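RIM-binding protein, isoform F (Drosophila melanogaster, PDB 6Q9M) couples synaptic vesicle recruitment to release sites at the active zone and carries a central array of fibronectin type III domains. Local coordinates at residues A156-Y161 with T203-L208; D210-I215 with I282-R287; V108-I113 with A199-L204; A118-L123 with H150-L155. All coordinates share one frame; numbering follows the deposited sequence.

From the N terminus, residues 108-113 open contact 3 and residues 118-123 open contact 4, their strands lying side by side in one sheet. Contact 4 closes first, at 150-155, within that sheet, and is nested inside the larger loop that contact 3 closes at 199-204, where one sheet of the middle fibronectin type III sandwich faces the other. Contact 1 opens at 156-161, and its second segment overlaps that of contact 3 at Thr203 and Leu204; it joins the turn before strand 160-167 to the chain after strand 198-202. Contact 2 follows in series, closing a loop from 210-215 to 282-287 in the immunoglobulin-like domain; Asp210 touches Thr205 and Leu204.

Contact 1 of 4, residues A156-Y161 with T203-L208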
loop_
_atom_site.group_PDB
_atom_site.type_symbol
_atom_site.label_atom_id
_atom_site.label_comp_id
_atom_site.label_asym_id
_atom_site.label_seq_id
_atom_site.Cartn_x
_atom_site.Cartn_y
_atom_site.Cartn_z
ATOM N N ALA A 156 6.575 -18.339 8.788
ATOM C CA ALA A 156 6.017 -19.678 8.846
ATOM C C ALA A 156 4.641 -19.697 8.183
ATOM O O ALA A 156 3.945 -18.675 8.161
ATOM C CB ALA A 156 5.906 -20.153 10.301
ATOM N N PRO A 157 4.209 -20.826 7.623
ATOM C CA PRO A 157 2.925 -20.838 6.911
ATOM C C PRO A 157 1.756 -20.765 7.880
ATOM O O PRO A 157 1.867 -21.110 9.058
ATOM C CB PRO A 157 2.935 -22.177 6.159
ATOM C CG PRO A 157 4.185 -22.927 6.628
ATOM C CD PRO A 157 4.760 -22.183 7.786
ATOM N N SER A 158 0.623 -20.291 7.358
ATOM C CA SER A 158 -0.639 -20.259 8.105
ATOM C C SER A 158 -0.500 -19.565 9.462
ATOM O O SER A 158 -1.093 -19.980 10.458
ATOM C CB SER A 158 -1.198 -21.674 8.279
ATOM O OG SER A 158 -2.608 -21.633 8.342
ATOM N N THR A 159 0.274 -18.484 9.499
ATOM C CA THR A 159 0.640 -17.816 10.739
ATOM C C THR A 159 0.310 -16.339 10.642
ATOM O O THR A 159 0.460 -15.724 9.578
ATOM C CB THR A 159 2.143 -17.960 11.061
ATOM O OG1 THR A 159 2.516 -19.344 11.051
ATOM C CG2 THR A 159 2.455 -17.348 12.430
ATOM N N GLN A 160 -0.123 -15.777 11.763
ATOM C CA GLN A 160 -0.527 -14.386 11.824
ATOM C C GLN A 160 0.660 -13.503 12.151
ATOM O O GLN A 160 1.448 -13.811 13.046
ATOM C CB GLN A 160 -1.610 -14.179 12.873
ATOM C CG GLN A 160 -2.993 -14.328 12.314
ATOM C CD GLN A 160 -3.876 -15.108 13.240
ATOM O OE1 GLN A 160 -3.440 -15.542 14.306
ATOM N NE2 GLN A 160 -5.122 -15.300 12.845
ATOM N N TYR A 161 0.749 -12.374 11.453
ATOM C CA TYR A 161 1.848 -11.448 11.629
ATOM C C TYR A 161 1.304 -10.029 11.705
ATOM O O TYR A 161 0.358 -9.670 10.994
ATOM C CB TYR A 161 2.854 -11.576 10.493
ATOM C CG TYR A 161 3.630 -12.865 10.542
ATOM C CD1 TYR A 161 4.623 -13.064 11.503
ATOM C CD2 TYR A 161 3.362 -13.897 9.644
ATOM C CE1 TYR A 161 5.345 -14.236 11.544
ATOM C CE2 TYR A 161 4.075 -15.090 9.692
ATOM C CZ TYR A 161 5.065 -15.252 10.648
ATOM O OH TYR A 161 5.789 -16.419 10.701
ATOM N N THR A 203 0.037 -15.731 6.767
ATOM C CA THR A 203 0.690 -16.380 5.638
ATOM C C THR A 203 -0.204 -17.482 5.066
ATOM O O THR A 203 -1.163 -17.928 5.696
ATOM C CB THR A 203 2.062 -16.928 6.031
ATOM O OG1 THR A 203 1.993 -17.651 7.277
ATOM C CG2 THR A 203 3.050 -15.779 6.153
ATOM N N LEU A 204 0.087 -17.880 3.829
ATOM C CA LEU A 204 -0.667 -18.944 3.181
ATOM C C LEU A 204 -0.312 -20.298 3.801
ATOM O O LEU A 204 0.684 -20.449 4.511
ATOM C CB LEU A 204 -0.403 -18.958 1.676
ATOM C CG LEU A 204 -0.677 -17.685 0.872
ATOM C CD1 LEU A 204 -0.303 -17.932 -0.562
ATOM C CD2 LEU A 204 -2.138 -17.233 0.970
ATOM N N THR A 205 -1.112 -21.305 3.462
ATOM C CA THR A 205 -0.956 -22.650 4.006
ATOM C C THR A 205 -0.076 -23.484 3.087
ATOM O O THR A 205 -0.220 -23.446 1.864
ATOM C CB THR A 205 -2.313 -23.335 4.201
ATOM O OG1 THR A 205 -3.244 -22.409 4.784
ATOM C CG2 THR A 205 -2.171 -24.535 5.139
ATOM N N LYS A 206 0.849 -24.222 3.693
ATOM C CA LYS A 206 1.864 -24.955 2.945
ATOM C C LYS A 206 1.253 -25.989 2.007
ATOM O O LYS A 206 1.374 -25.881 0.781
ATOM C CB LYS A 206 2.825 -25.623 3.927
ATOM C CG LYS A 206 2.102 -26.438 5.005
ATOM C CD LYS A 206 2.674 -26.252 6.405
ATOM C CE LYS A 206 1.595 -26.504 7.455
ATOM N NZ LYS A 206 0.588 -25.390 7.489
ATOM N N GLY A 207 0.608 -27.011 2.560
ATOM C CA GLY A 207 0.165 -28.121 1.734
ATOM C C GLY A 207 -1.293 -28.192 1.351
ATOM O O GLY A 207 -1.678 -29.060 0.561
ATOM N N LEU A 208 -2.112 -27.329 1.923
ATOM C CA LEU A 208 -3.538 -27.428 1.700
ATOM C C LEU A 208 -4.132 -26.090 1.283
ATOM O O LEU A 208 -3.535 -25.029 1.530
ATOM C CB LEU A 208 -4.227 -27.943 2.964
ATOM C CG LEU A 208 -4.316 -29.464 3.093
ATOM C CD1 LEU A 208 -3.000 -30.082 3.548
ATOM C CD2 LEU A 208 -5.441 -29.827 3.987
#
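Thr203 OG1 sits among the backbone groups of the turn at 156-159 and is bonded to two of them. It accepts a hydrogen bond from Thr159 N at 2.9 Å and donates one to Ala156 O; the modelled length of the latter is so short that its exact value is doubtful. The hydroxyl gets there because OG1 stands between the backbone N and the carbonyl carbon of Thr203 (chi1 47°), and the methyl group is thereby turned to the rim of Tyr161. There CG2 lies near the ring plane, 3.7 Å from CE2 of Tyr161. The backbones add two bonds: Thr203 N to Thr159 O at 2.8 Å, and Ser158 N to Leu204 O at 2.9 Å, the latter with its donor well above the carbonyl plane. Outside this polar centre, the Pro157 ring and the Lys206 chain lie crosswise, with Pro157 CG 3.7 Å from Lys206 CD. Thr205 OG1 is hydrogen-bonded to Asp210 OD1, further along the departing chain.

Tyr161 OH receives the N-H of Ala156, five residues earlier, at 2.8 Å in an almost straight bond (177°), the geometry of a tyrosine corner, a known feature of fibronectin type III domains. A phenylalanine at Tyr161 would probably leave the Ala156 N-H without this acceptor and the turn less firmly set against its own strand. Because one threonine hydroxyl serves as donor and acceptor, the turn entering strand 160-167 and the chain leaving strand 198-202 are joined by directional bonds as well as by packing.

Contact 2 of 4, residues D210-I215 with I282-R287; sequences DPPQEI and IRTKSR
Ile282 reaches across to Pro212 and Ile215, and its side chain can be followed outward from the backbone. CB lies 3.9 Å from Pro212 CG. The CG2 methyl, anti to the backbone N, meets the same ring carbon at 3.8 Å, the two side chains crossing at a slant. The other branch leads away from the proline: CG1 stands anti to the carbonyl carbon (chi1 -51°), and the turn about chi2 (113°) sets CD1 against Ile215. That tip touches two branches of Ile215, CG2 at 3.4 Å and CG1 at 3.6 Å, the two isoleucines lying alongside each other and pointing opposite ways.

Two residues further along, Thr284 makes the polar part of the contact. Its OG1 donates to Asp210 O at 2.5 Å, a short bond, arriving 26° from the carbonyl plane. Thr284 OG1 also lies 3.1 Å from Pro212 CD. Pro212 N, having no hydrogen, cannot bond to it.

Residues 210-215 lie beside strand 225-231, where Gln213 pairs with Gln231, whereas strand 283-286 belongs to the sheet containing strand 242-246. Val228 and Tyr245 also touch Ile282, and Trp230 touches Pro212, consistent with a place for these apolar groups between the two layers of the immunoglobulin-like domain. The chemistry is divided accordingly: hydrocarbon contacts join Ile282 to Pro212 and Ile215, and a single threonine hydroxyl satisfies the Asp210 carbonyl, linking residues 210-215 to strand 283-286 through a side chain, with no backbone hydrogen bond between the two segments.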
loop_
_atom_site.group_PDB
_atom_site.type_symbol
_atom_site.label_atom_id
_atom_site.label_comp_id
_atom_site.label_asym_id
_atom_site.label_seq_id
_atom_site.Cartn_x
_atom_site.Cartn_y
_atom_site.Cartn_z
ATOM N N ASP A 210 -6.404 -22.629 0.780
ATOM C CA ASP A 210 -6.586 -21.516 1.685
ATOM C C ASP A 210 -8.038 -21.058 1.690
ATOM O O ASP A 210 -8.702 -21.040 0.644
ATOM C CB ASP A 210 -5.682 -20.345 1.284
ATOM C CG ASP A 210 -4.290 -20.472 1.866
ATOM O OD1 ASP A 210 -4.157 -20.561 3.112
ATOM O OD2 ASP A 210 -3.330 -20.520 1.070
ATOM N N PRO A 211 -8.563 -20.704 2.854
ATOM C CA PRO A 211 -9.965 -20.310 2.929
ATOM C C PRO A 211 -10.180 -18.969 2.252
ATOM O O PRO A 211 -9.235 -18.167 2.126
ATOM C CB PRO A 211 -10.236 -20.230 4.439
ATOM C CG PRO A 211 -8.852 -20.082 5.077
ATOM C CD PRO A 211 -7.894 -20.774 4.170
ATOM N N PRO A 212 -11.391 -18.689 1.767
ATOM C CA PRO A 212 -11.665 -17.377 1.177
ATOM C C PRO A 212 -11.650 -16.278 2.225
ATOM O O PRO A 212 -11.879 -16.506 3.413
ATOM C CB PRO A 212 -13.069 -17.539 0.577
ATOM C CG PRO A 212 -13.688 -18.638 1.345
ATOM C CD PRO A 212 -12.558 -19.583 1.679
ATOM N N GLN A 213 -11.400 -15.066 1.759
ATOM C CA GLN A 213 -11.406 -13.885 2.605
ATOM C C GLN A 213 -12.601 -13.004 2.263
ATOM O O GLN A 213 -13.378 -13.293 1.347
ATOM C CB GLN A 213 -10.098 -13.114 2.451
ATOM C CG GLN A 213 -8.861 -13.965 2.636
ATOM C CD GLN A 213 -7.627 -13.129 2.882
ATOM O OE1 GLN A 213 -6.615 -13.279 2.199
ATOM N NE2 GLN A 213 -7.707 -12.231 3.859
ATOM N N GLU A 214 -12.719 -11.904 3.010
ATOM C CA GLU A 214 -13.754 -10.894 2.800
ATOM C C GLU A 214 -15.143 -11.528 2.794
ATOM O O GLU A 214 -15.986 -11.249 1.942
ATOM C CB GLU A 214 -13.494 -10.109 1.515
ATOM C CG GLU A 214 -12.272 -9.207 1.589
ATOM C CD GLU A 214 -11.932 -8.560 0.257
ATOM O OE1 GLU A 214 -12.739 -8.678 -0.692
ATOM O OE2 GLU A 214 -10.857 -7.927 0.159
ATOM N N ILE A 215 -15.381 -12.376 3.790
ATOM C CA ILE A 215 -16.689 -12.986 3.958
ATOM C C ILE A 215 -17.658 -11.944 4.489
ATOM O O ILE A 215 -17.371 -11.253 5.475
ATOM C CB ILE A 215 -16.600 -14.181 4.915
ATOM C CG1 ILE A 215 -15.533 -15.169 4.440
ATOM C CG2 ILE A 215 -17.971 -14.804 5.088
ATOM C CD1 ILE A 215 -14.219 -15.020 5.174
ATOM N N ILE A 282 -16.941 -20.592 5.489
ATOM C CA ILE A 282 -16.771 -21.147 4.147
ATOM C C ILE A 282 -15.436 -21.870 4.047
ATOM O O ILE A 282 -14.436 -21.475 4.657
ATOM C CB ILE A 282 -16.848 -20.068 3.046
ATOM C CG1 ILE A 282 -18.096 -19.217 3.225
ATOM C CG2 ILE A 282 -16.812 -20.694 1.652
ATOM C CD1 ILE A 282 -17.764 -17.836 3.588
ATOM N N ARG A 283 -15.423 -22.936 3.256
ATOM C CA ARG A 283 -14.230 -23.723 3.010
ATOM C C ARG A 283 -13.898 -23.726 1.526
ATOM O O ARG A 283 -14.796 -23.869 0.689
ATOM C CB ARG A 283 -14.441 -25.153 3.481
ATOM C CG ARG A 283 -14.266 -25.327 4.951
ATOM C CD ARG A 283 -15.452 -26.126 5.498
ATOM N NE ARG A 283 -15.408 -26.111 6.949
ATOM C CZ ARG A 283 -16.250 -26.755 7.731
ATOM N NH1 ARG A 283 -17.235 -27.454 7.198
ATOM N NH2 ARG A 283 -16.122 -26.653 9.039
ATOM N N THR A 284 -12.620 -23.535 1.197
ATOM C CA THR A 284 -12.176 -23.750 -0.173
ATOM C C THR A 284 -11.944 -25.234 -0.417
ATOM O O THR A 284 -11.200 -25.895 0.320
ATOM C CB THR A 284 -10.894 -22.982 -0.483
ATOM O OG1 THR A 284 -11.059 -21.607 -0.122
ATOM C CG2 THR A 284 -10.593 -23.076 -1.971
ATOM N N LYS A 285 -12.524 -25.734 -1.493
ATOM C CA LYS A 285 -12.391 -27.120 -1.907
ATOM C C LYS A 285 -11.351 -27.155 -3.024
ATOM O O LYS A 285 -11.276 -26.237 -3.842
ATOM C CB LYS A 285 -13.772 -27.635 -2.369
ATOM C CG LYS A 285 -13.919 -29.060 -2.951
ATOM C CD LYS A 285 -12.896 -30.102 -2.492
ATOM C CE LYS A 285 -13.483 -31.507 -2.550
ATOM N NZ LYS A 285 -13.899 -31.907 -3.931
ATOM N N SER A 286 -10.532 -28.200 -3.055
ATOM C CA SER A 286 -9.580 -28.350 -4.148
ATOM C C SER A 286 -9.508 -29.819 -4.541
ATOM O O SER A 286 -10.331 -30.638 -4.121
ATOM C CB SER A 286 -8.203 -27.770 -3.786
ATOM O OG SER A 286 -7.296 -28.784 -3.375
ATOM N N ARG A 287 -8.481 -30.146 -5.332
ATOM C CA ARG A 287 -8.523 -31.330 -6.184
ATOM C C ARG A 287 -8.700 -32.615 -5.385
ATOM O O ARG A 287 -9.384 -33.537 -5.849
ATOM C CB ARG A 287 -7.255 -31.397 -7.043
ATOM C CG ARG A 287 -5.910 -31.473 -6.283
ATOM C CD ARG A 287 -5.415 -30.110 -5.799
ATOM N NE ARG A 287 -4.001 -30.090 -5.411
ATOM C CZ ARG A 287 -3.503 -29.319 -4.442
ATOM N NH1 ARG A 287 -2.207 -29.356 -4.158
ATOM N NH2 ARG A 287 -4.304 -28.509 -3.752
#

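Contact 3 of 4, residues V108-I113 with A199-L204; sequences VRASHI and ADFRTL
Phe201 points its CB toward strand 108-111, and its ring is met by Ala110 and Ile113 across one side of the fibronectin type III sandwich. The two strands are edge members of different sheets: their axes come within 6.6 Å and run nearly parallel, at 14°, but no hydrogen bond joins them. Arg109 bonds instead to Ser121, and Phe201 to Tyr161, each within its own sheet.

The side chains therefore carry the contact. With CG between the backbone N and the carbonyl carbon (chi1 74°), Phe201 CG comes to 3.7 Å from Ala110 CB, and the two ortho carbons of the ring go to different partners. CD1 is 3.5 Å from Ala110 CB, and CD2 is 3.6 Å from Ile113 CD1, the isoleucine and phenylalanine side chains meeting at an oblique angle. At the far end of the ring, CZ touches Ala118 CB, and Val163 and Leu155 also pack on this residue. An alanine at Phe201 would probably open a gap between the sheets here, leaving the Ala110 methyl and the Ile113 tip with little more than CB to meet.

At the other end of the strands Ala199 CB rests 3.4 Å from Val108 O, with Val108 CG1 alongside at 3.9 Å. Ile113, just past the end of strand 108-111, spreads its branches: CD1 stays with the ring while CG2 lies 3.3 Å from Arg202 O. Finally, Leu204 brings its CD1 methyl to 3.2 Å from the carbonyl oxygen of Ile113.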
loop_
_atom_site.group_PDB
_atom_site.type_symbol
_atom_site.label_atom_id
_atom_site.label_comp_id
_atom_site.label_asym_id
_atom_site.label_seq_id
_atom_site.Cartn_x
_atom_site.Cartn_y
_atom_site.Cartn_z
ATOM N N VAL A 108 0.123 1.241 5.880
ATOM C CA VAL A 108 0.970 0.053 5.853
ATOM C C VAL A 108 0.165 -1.130 5.324
ATOM O O VAL A 108 -0.912 -1.444 5.840
ATOM C CB VAL A 108 1.509 -0.239 7.261
ATOM C CG1 VAL A 108 2.361 -1.523 7.255
ATOM C CG2 VAL A 108 2.313 0.971 7.798
ATOM N N ARG A 109 0.666 -1.788 4.280
ATOM C CA ARG A 109 -0.096 -2.862 3.653
ATOM C C ARG A 109 0.804 -4.051 3.368
ATOM O O ARG A 109 1.979 -3.893 3.025
ATOM C CB ARG A 109 -0.751 -2.445 2.316
ATOM C CG ARG A 109 -1.326 -1.039 2.255
ATOM C CD ARG A 109 -1.667 -0.611 0.802
ATOM N NE ARG A 109 -0.523 -0.136 0.005
ATOM C CZ ARG A 109 0.074 1.050 0.150
ATOM N NH1 ARG A 109 -0.336 1.905 1.078
ATOM N NH2 ARG A 109 1.093 1.385 -0.632
ATOM N N ALA A 110 0.219 -5.244 3.467
ATOM C CA ALA A 110 0.872 -6.490 3.095
ATOM C C ALA A 110 0.237 -7.000 1.815
ATOM O O ALA A 110 -0.990 -6.986 1.682
ATOM C CB ALA A 110 0.737 -7.546 4.193
ATOM N N SER A 111 1.071 -7.437 0.874
ATOM C CA SER A 111 0.585 -7.977 -0.388
ATOM C C SER A 111 1.539 -9.072 -0.842
ATOM O O SER A 111 2.566 -9.326 -0.206
ATOM C CB SER A 111 0.443 -6.883 -1.453
ATOM O OG SER A 111 1.714 -6.352 -1.784
ATOM N N HIS A 112 1.185 -9.727 -1.951
ATOM C CA HIS A 112 1.977 -10.827 -2.499
ATOM C C HIS A 112 2.350 -11.817 -1.392
ATOM O O HIS A 112 3.514 -12.178 -1.195
ATOM C CB HIS A 112 3.214 -10.299 -3.224
ATOM C CG HIS A 112 2.899 -9.486 -4.442
ATOM N ND1 HIS A 112 2.835 -8.107 -4.424
ATOM C CD2 HIS A 112 2.638 -9.858 -5.719
ATOM C CE1 HIS A 112 2.553 -7.666 -5.638
ATOM N NE2 HIS A 112 2.427 -8.707 -6.441
ATOM N N ILE A 113 1.342 -12.215 -0.632
ATOM C CA ILE A 113 1.550 -13.058 0.533
ATOM C C ILE A 113 1.727 -14.502 0.087
ATOM O O ILE A 113 0.943 -15.013 -0.717
ATOM C CB ILE A 113 0.368 -12.917 1.506
ATOM C CG1 ILE A 113 0.234 -11.454 1.953
ATOM C CG2 ILE A 113 0.523 -13.892 2.688
ATOM C CD1 ILE A 113 -0.935 -11.197 2.890
ATOM N N ALA A 199 0.008 -3.331 9.988
ATOM C CA ALA A 199 -0.873 -4.166 9.187
ATOM C C ALA A 199 -0.876 -5.581 9.745
ATOM O O ALA A 199 0.169 -6.104 10.140
ATOM C CB ALA A 199 -0.435 -4.190 7.716
ATOM N N ASP A 200 -2.053 -6.191 9.783
ATOM C CA ASP A 200 -2.209 -7.579 10.182
ATOM C C ASP A 200 -2.488 -8.422 8.946
ATOM O O ASP A 200 -3.307 -8.041 8.105
ATOM C CB ASP A 200 -3.355 -7.747 11.188
ATOM C CG ASP A 200 -3.043 -7.127 12.550
ATOM O OD1 ASP A 200 -1.847 -7.111 12.959
ATOM O OD2 ASP A 200 -3.998 -6.655 13.213
ATOM N N PHE A 201 -1.813 -9.566 8.842
ATOM C CA PHE A 201 -2.048 -10.498 7.746
ATOM C C PHE A 201 -1.661 -11.894 8.211
ATOM O O PHE A 201 -1.056 -12.069 9.271
ATOM C CB PHE A 201 -1.264 -10.094 6.483
ATOM C CG PHE A 201 0.221 -10.358 6.565
ATOM C CD1 PHE A 201 1.084 -9.403 7.098
ATOM C CD2 PHE A 201 0.757 -11.549 6.089
ATOM C CE1 PHE A 201 2.453 -9.639 7.173
ATOM C CE2 PHE A 201 2.139 -11.801 6.161
ATOM C CZ PHE A 201 2.984 -10.847 6.710
ATOM N N ARG A 202 -2.025 -12.897 7.409
ATOM C CA ARG A 202 -1.705 -14.293 7.688
ATOM C C ARG A 202 -0.977 -14.907 6.502
ATOM O O ARG A 202 -1.331 -14.639 5.350
ATOM C CB ARG A 202 -2.960 -15.121 7.975
ATOM C CG ARG A 202 -2.618 -16.582 8.287
ATOM C CD ARG A 202 -3.825 -17.507 8.429
ATOM N NE ARG A 202 -5.004 -16.869 9.000
ATOM C CZ ARG A 202 -5.426 -17.078 10.241
ATOM N NH1 ARG A 202 -4.751 -17.899 11.031
ATOM N NH2 ARG A 202 -6.518 -16.470 10.689
ATOM N N THR A 203 0.037 -15.731 6.767
ATOM C CA THR A 203 0.690 -16.380 5.638
ATOM C C THR A 203 -0.204 -17.482 5.066
ATOM O O THR A 203 -1.163 -17.928 5.696
ATOM C CB THR A 203 2.062 -16.928 6.031
ATOM O OG1 THR A 203 1.993 -17.651 7.277
ATOM C CG2 THR A 203 3.050 -15.779 6.153
ATOM N N LEU A 204 0.087 -17.880 3.829
ATOM C CA LEU A 204 -0.667 -18.944 3.181
ATOM C C LEU A 204 -0.312 -20.298 3.801
ATOM O O LEU A 204 0.684 -20.449 4.511
ATOM C CB LEU A 204 -0.403 -18.958 1.676
ATOM C CG LEU A 204 -0.677 -17.685 0.872
ATOM C CD1 LEU A 204 -0.303 -17.932 -0.562
ATOM C CD2 LEU A 204 -2.138 -17.233 0.970
#

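Contact 4 of 4, residues A118-L123 with H150-L155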
loop_
_atom_site.group_PDB
_atom_site.type_symbol
_atom_site.label_atom_id
_atom_site.label_comp_id
_atom_site.label_asym_id
_atom_site.label_seq_id
_atom_site.Cartn_x
_atom_site.Cartn_y
_atom_site.Cartn_z
ATOM N N ALA A 118 6.035 -11.921 2.382
ATOM C CA ALA A 118 5.039 -10.918 2.029
ATOM C C ALA A 118 5.765 -9.658 1.581
ATOM O O ALA A 118 6.897 -9.399 1.998
ATOM C CB ALA A 118 4.099 -10.611 3.206
ATOM N N VAL A 119 5.128 -8.897 0.701
ATOM C CA VAL A 119 5.631 -7.581 0.318
ATOM C C VAL A 119 4.929 -6.553 1.196
ATOM O O VAL A 119 3.692 -6.514 1.253
ATOM C CB VAL A 119 5.417 -7.302 -1.180
ATOM C CG1 VAL A 119 5.541 -5.789 -1.505
ATOM C CG2 VAL A 119 6.422 -8.096 -2.008
ATOM N N ILE A 120 5.718 -5.740 1.889
ATOM C CA ILE A 120 5.226 -4.705 2.790
ATOM C C ILE A 120 5.436 -3.359 2.118
ATOM O O ILE A 120 6.569 -3.011 1.773
ATOM C CB ILE A 120 5.959 -4.725 4.145
ATOM C CG1 ILE A 120 5.968 -6.133 4.766
ATOM C CG2 ILE A 120 5.367 -3.668 5.073
ATOM C CD1 ILE A 120 4.602 -6.671 5.106
ATOM N N SER A 121 4.358 -2.584 1.996
ATOM C CA SER A 121 4.356 -1.230 1.457
ATOM C C SER A 121 3.853 -0.248 2.513
ATOM O O SER A 121 3.125 -0.621 3.445
ATOM C CB SER A 121 3.455 -1.127 0.223
ATOM O OG SER A 121 3.807 -2.106 -0.744
ATOM N N TRP A 122 4.229 1.021 2.345
ATOM C CA TRP A 122 3.751 2.073 3.234
ATOM C C TRP A 122 3.843 3.418 2.524
ATOM O O TRP A 122 4.404 3.542 1.429
ATOM C CB TRP A 122 4.537 2.103 4.550
ATOM C CG TRP A 122 6.002 2.345 4.389
ATOM C CD1 TRP A 122 6.650 3.541 4.493
ATOM C CD2 TRP A 122 7.014 1.362 4.117
ATOM N NE1 TRP A 122 8.005 3.361 4.305
ATOM C CE2 TRP A 122 8.251 2.037 4.063
ATOM C CE3 TRP A 122 6.991 -0.022 3.913
ATOM C CZ2 TRP A 122 9.454 1.379 3.795
ATOM C CZ3 TRP A 122 8.172 -0.667 3.661
ATOM C CH2 TRP A 122 9.394 0.035 3.604
ATOM N N LEU A 123 3.251 4.420 3.161
ATOM C CA LEU A 123 3.352 5.804 2.732
ATOM C C LEU A 123 4.104 6.554 3.813
ATOM O O LEU A 123 3.573 6.725 4.916
ATOM C CB LEU A 123 1.970 6.419 2.508
ATOM C CG LEU A 123 1.927 7.861 1.970
ATOM C CD1 LEU A 123 2.739 7.995 0.673
ATOM C CD2 LEU A 123 0.475 8.336 1.753
ATOM N N HIS A 150 9.126 -3.320 0.901
ATOM C CA HIS A 150 10.165 -4.284 1.238
ATOM C C HIS A 150 9.562 -5.664 1.427
ATOM O O HIS A 150 8.553 -5.814 2.125
ATOM C CB HIS A 150 10.917 -3.886 2.500
ATOM C CG HIS A 150 11.992 -4.848 2.848
ATOM N ND1 HIS A 150 13.164 -4.929 2.132
ATOM C CD2 HIS A 150 12.058 -5.813 3.794
ATOM C CE1 HIS A 150 13.921 -5.883 2.635
ATOM N NE2 HIS A 150 13.263 -6.449 3.629
ATOM N N THR A 151 10.197 -6.666 0.837
ATOM C CA THR A 151 9.780 -8.047 1.028
ATOM C C THR A 151 10.341 -8.598 2.336
ATOM O O THR A 151 11.552 -8.542 2.566
ATOM C CB THR A 151 10.254 -8.904 -0.139
ATOM O OG1 THR A 151 9.710 -8.392 -1.362
ATOM C CG2 THR A 151 9.797 -10.338 0.073
ATOM N N ILE A 152 9.463 -9.110 3.202
ATOM C CA ILE A 152 9.876 -9.820 4.412
ATOM C C ILE A 152 9.825 -11.317 4.142
ATOM O O ILE A 152 8.892 -11.810 3.496
ATOM C CB ILE A 152 9.008 -9.448 5.633
ATOM C CG1 ILE A 152 7.513 -9.557 5.308
ATOM C CG2 ILE A 152 9.396 -8.060 6.163
ATOM C CD1 ILE A 152 6.610 -9.573 6.550
ATOM N N THR A 153 10.834 -12.040 4.621
ATOM C CA THR A 153 10.929 -13.493 4.505
ATOM C C THR A 153 11.055 -14.113 5.897
ATOM O O THR A 153 10.849 -13.452 6.919
ATOM C CB THR A 153 12.104 -13.910 3.610
ATOM O OG1 THR A 153 13.333 -13.399 4.145
ATOM C CG2 THR A 153 11.908 -13.405 2.196
ATOM N N GLY A 154 11.352 -15.409 5.938
ATOM C CA GLY A 154 11.513 -16.052 7.234
ATOM C C GLY A 154 10.224 -16.305 7.985
ATOM O O GLY A 154 10.263 -16.552 9.205
ATOM N N LEU A 155 9.078 -16.222 7.308
ATOM C CA LEU A 155 7.803 -16.458 7.963
ATOM C C LEU A 155 7.440 -17.941 7.900
ATOM O O LEU A 155 7.965 -18.704 7.089
ATOM C CB LEU A 155 6.696 -15.615 7.320
ATOM C CG LEU A 155 6.976 -14.116 7.127
ATOM C CD1 LEU A 155 5.736 -13.371 6.702
ATOM C CD2 LEU A 155 7.540 -13.499 8.388
#
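Ala118 and Ile120 pair with Ile152 and His150 as antiparallel hydrogen-bonded pairs, with Val119 and Thr151 a non-hydrogen-bonded pair between them, and the strand directions differ by 141°. These are neighbouring strands of the three-stranded sheet of a fibronectin type III sandwich. Four backbone bonds hold them. The shortest runs from His150 N to Ile120 O at 2.7 Å. The longest, from Ala118 N to Ile152 O, measures 3.1 Å. The Ile152 N-H meets Ala118 O almost in line with its carbonyl, with a C=O...N angle of 172°.

Ala118, Ile120, His150 and Ile152 start on one face, where Val163 and Val140 of the opposing sheet touch Ile120 and Ile152 respectively. Ile152 CG1 stands between the backbone N and the carbonyl carbon (chi1 50°), which brings it to 3.8 Å from Ile120 CG1. The CD1 tips of Ile120 and Ile152 are also 3.8 Å apart. Trp122 reaches across toward the neighbouring strand, its CZ3 lying 3.9 Å from His150 N. On the other face, the Val119 CG2 methyl lies 3.4 Å from Thr151 OG1.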